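Local coordinates for protein putative pyridoxal phosphate-dependent transferase (Clostridium difficile, PDB 4DQ6) that is a putative pyridoxal phosphate-dependent transferase of the class I and II aminotransferase family, with pyridoxal-5'-phosphate bound in its pocket, at residues N78-R82 / A283-N287. Residues are numbered along the deposited sequence; the frame is centred on the assembly and turned at random. Where two conformers were deposited one is given.
Sequences NWLYR and ASYNN
Trp79 lies against Tyr285 where residues 78-82 meet residues 283-287. Its CB sits over one face of the Tyr285 ring, 4.3 Å from that ring's centroid. With CG anti to the backbone N (chi1 -171°), the indole reaches the second helix. CG and CD2 meet Tyr285 CD1, with Trp79 CD2 3.3 Å from it. CD1 and NE1 pass next to Tyr285 CE1. Along the six-membered ring, Trp79 CE3 comes 3.3 Å from Tyr285 O, and CZ3 lies almost as near. The five-membered ring of Trp79 and the Tyr285 ring are inclined at 35°, an oblique pairing. NE1 hydrogen-bonds to Asp208 OD1, and Tyr285 OH to Tyr249 OH, so both buried polar tips have partners.

Toward the exposed side, Arg82 NH2 donates to Tyr285 O at 2.9 Å. The carbonyl oxygen lies in the guanidinium plane, and the bond is nearly straight. The same NH2 forms a salt bridge with Glu289. Two waters on Asn286 OD1 lead to Arg82 NH1 and Asn78 ND2.

The contact joins helix 70-84 to the end of helix 275-287, at 40° between segment axes. Tyr285, its side chain about 11 Å from pyridoxal-5'-phosphate, also packs on Pro236 and Phe240 (helix 237-240), near Tyr249 (mixed-sheet strand 248-251).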
loop_
_atom_site.group_PDB
_atom_site.type_symbol
_atom_site.label_atom_id
_atom_site.label_comp_id
_atom_site.label_asym_id
_atom_site.label_seq_id
_atom_site.Cartn_x
_atom_site.Cartn_y
_atom_site.Cartn_z
ATOM N N ASN A 78 10.145 11.419 18.136
ATOM C CA ASN A 78 9.784 12.451 19.103
ATOM C C ASN A 78 8.464 12.235 19.765
ATOM O O ASN A 78 8.326 12.435 20.952
ATOM C CB ASN A 78 9.843 13.820 18.416
ATOM C CG ASN A 78 11.267 14.187 18.035
ATOM O OD1 ASN A 78 12.251 13.623 18.606
ATOM N ND2 ASN A 78 11.425 15.099 17.073
ATOM N N TRP A 79 7.466 11.780 19.011
ATOM C CA TRP A 79 6.181 11.345 19.626
ATOM C C TRP A 79 6.329 10.277 20.664
ATOM O O TRP A 79 5.819 10.355 21.767
ATOM C CB TRP A 79 5.276 10.837 18.516
ATOM C CG TRP A 79 3.881 10.564 18.977
ATOM C CD1 TRP A 79 3.275 9.331 19.199
ATOM C CD2 TRP A 79 2.802 11.544 19.127
ATOM N NE1 TRP A 79 1.969 9.496 19.551
ATOM C CE2 TRP A 79 1.620 10.815 19.491
ATOM C CE3 TRP A 79 2.725 12.942 19.036
ATOM C CZ2 TRP A 79 0.399 11.460 19.742
ATOM C CZ3 TRP A 79 1.502 13.559 19.232
ATOM C CH2 TRP A 79 0.370 12.829 19.618
ATOM N N LEU A 80 7.049 9.213 20.335
ATOM C CA LEU A 80 7.130 8.115 21.257
ATOM C C LEU A 80 7.846 8.541 22.552
ATOM O O LEU A 80 7.498 8.057 23.636
ATOM C CB LEU A 80 7.872 6.941 20.618
ATOM C CG LEU A 80 7.197 6.249 19.436
ATOM C CD1 LEU A 80 7.975 5.022 18.900
ATOM C CD2 LEU A 80 5.761 5.951 19.654
ATOM N N TYR A 81 8.863 9.388 22.451
ATOM C CA TYR A 81 9.441 9.904 23.674
ATOM C C TYR A 81 8.523 10.844 24.467
ATOM O O TYR A 81 8.354 10.658 25.656
ATOM C CB TYR A 81 10.815 10.570 23.456
ATOM C CG TYR A 81 11.428 10.886 24.791
ATOM C CD1 TYR A 81 11.941 9.885 25.583
ATOM C CD2 TYR A 81 11.413 12.166 25.287
ATOM C CE1 TYR A 81 12.458 10.157 26.828
ATOM C CE2 TYR A 81 11.929 12.447 26.527
ATOM C CZ TYR A 81 12.449 11.441 27.287
ATOM O OH TYR A 81 12.943 11.732 28.526
ATOM N N ARG A 82 7.903 11.804 23.787
ATOM C CA ARG A 82 7.075 12.820 24.457
ATOM C C ARG A 82 5.886 12.194 25.142
ATOM O O ARG A 82 5.527 12.549 26.245
ATOM C CB ARG A 82 6.392 13.744 23.447
ATOM C CG ARG A 82 7.234 14.561 22.514
ATOM C CD ARG A 82 6.612 15.938 22.382
ATOM N NE ARG A 82 5.378 16.068 21.603
ATOM C CZ ARG A 82 5.246 15.785 20.312
ATOM N NH1 ARG A 82 6.237 15.249 19.633
ATOM N NH2 ARG A 82 4.106 16.012 19.709
ATOM N N ALA A 283 2.693 15.702 10.092
ATOM C CA ALA A 283 1.859 16.775 10.626
ATOM C C ALA A 283 1.072 16.357 11.882
ATOM O O ALA A 283 0.924 17.151 12.790
ATOM C CB ALA A 283 0.881 17.282 9.564
ATOM N N SER A 284 0.507 15.147 11.848
ATOM C CA SER A 284 -0.264 14.637 12.985
ATOM C C SER A 284 0.615 14.568 14.239
ATOM O O SER A 284 0.221 15.045 15.327
ATOM C CB SER A 284 -0.908 13.283 12.676
ATOM O OG SER A 284 -0.021 12.185 12.612
ATOM N N TYR A 285 1.819 14.037 14.114
ATOM C CA TYR A 285 2.636 13.860 15.311
ATOM C C TYR A 285 3.257 15.179 15.761
ATOM O O TYR A 285 3.287 15.487 16.964
ATOM C CB TYR A 285 3.691 12.791 15.096
ATOM C CG TYR A 285 3.161 11.364 15.109
ATOM C CD1 TYR A 285 2.167 10.975 15.977
ATOM C CD2 TYR A 285 3.703 10.432 14.280
ATOM C CE1 TYR A 285 1.692 9.702 15.997
ATOM C CE2 TYR A 285 3.253 9.111 14.337
ATOM C CZ TYR A 285 2.324 8.764 15.235
ATOM O OH TYR A 285 1.873 7.456 15.239
ATOM N N ASN A 286 3.694 15.982 14.807
ATOM C CA ASN A 286 4.305 17.257 15.155
ATOM C C ASN A 286 3.319 18.310 15.650
ATOM O O ASN A 286 3.678 19.081 16.547
ATOM C CB ASN A 286 5.138 17.860 14.033
ATOM C CG ASN A 286 6.471 17.122 13.825
ATOM O OD1 ASN A 286 6.912 16.405 14.681
ATOM N ND2 ASN A 286 7.123 17.379 12.710
ATOM N N ASN A 287 2.098 18.322 15.118
ATOM C CA ASN A 287 1.143 19.446 15.405
ATOM C C ASN A 287 -0.180 19.007 15.982
ATOM O O ASN A 287 -0.958 19.834 16.387
ATOM C CB ASN A 287 0.876 20.180 14.130
ATOM C CG ASN A 287 2.108 20.809 13.587
ATOM O OD1 ASN A 287 2.532 20.494 12.458
ATOM N ND2 ASN A 287 2.769 21.576 14.400
HETATM O O HOH W 1 9.650 16.226 15.300
HETATM O O HOH W 2 6.514 14.605 16.839
#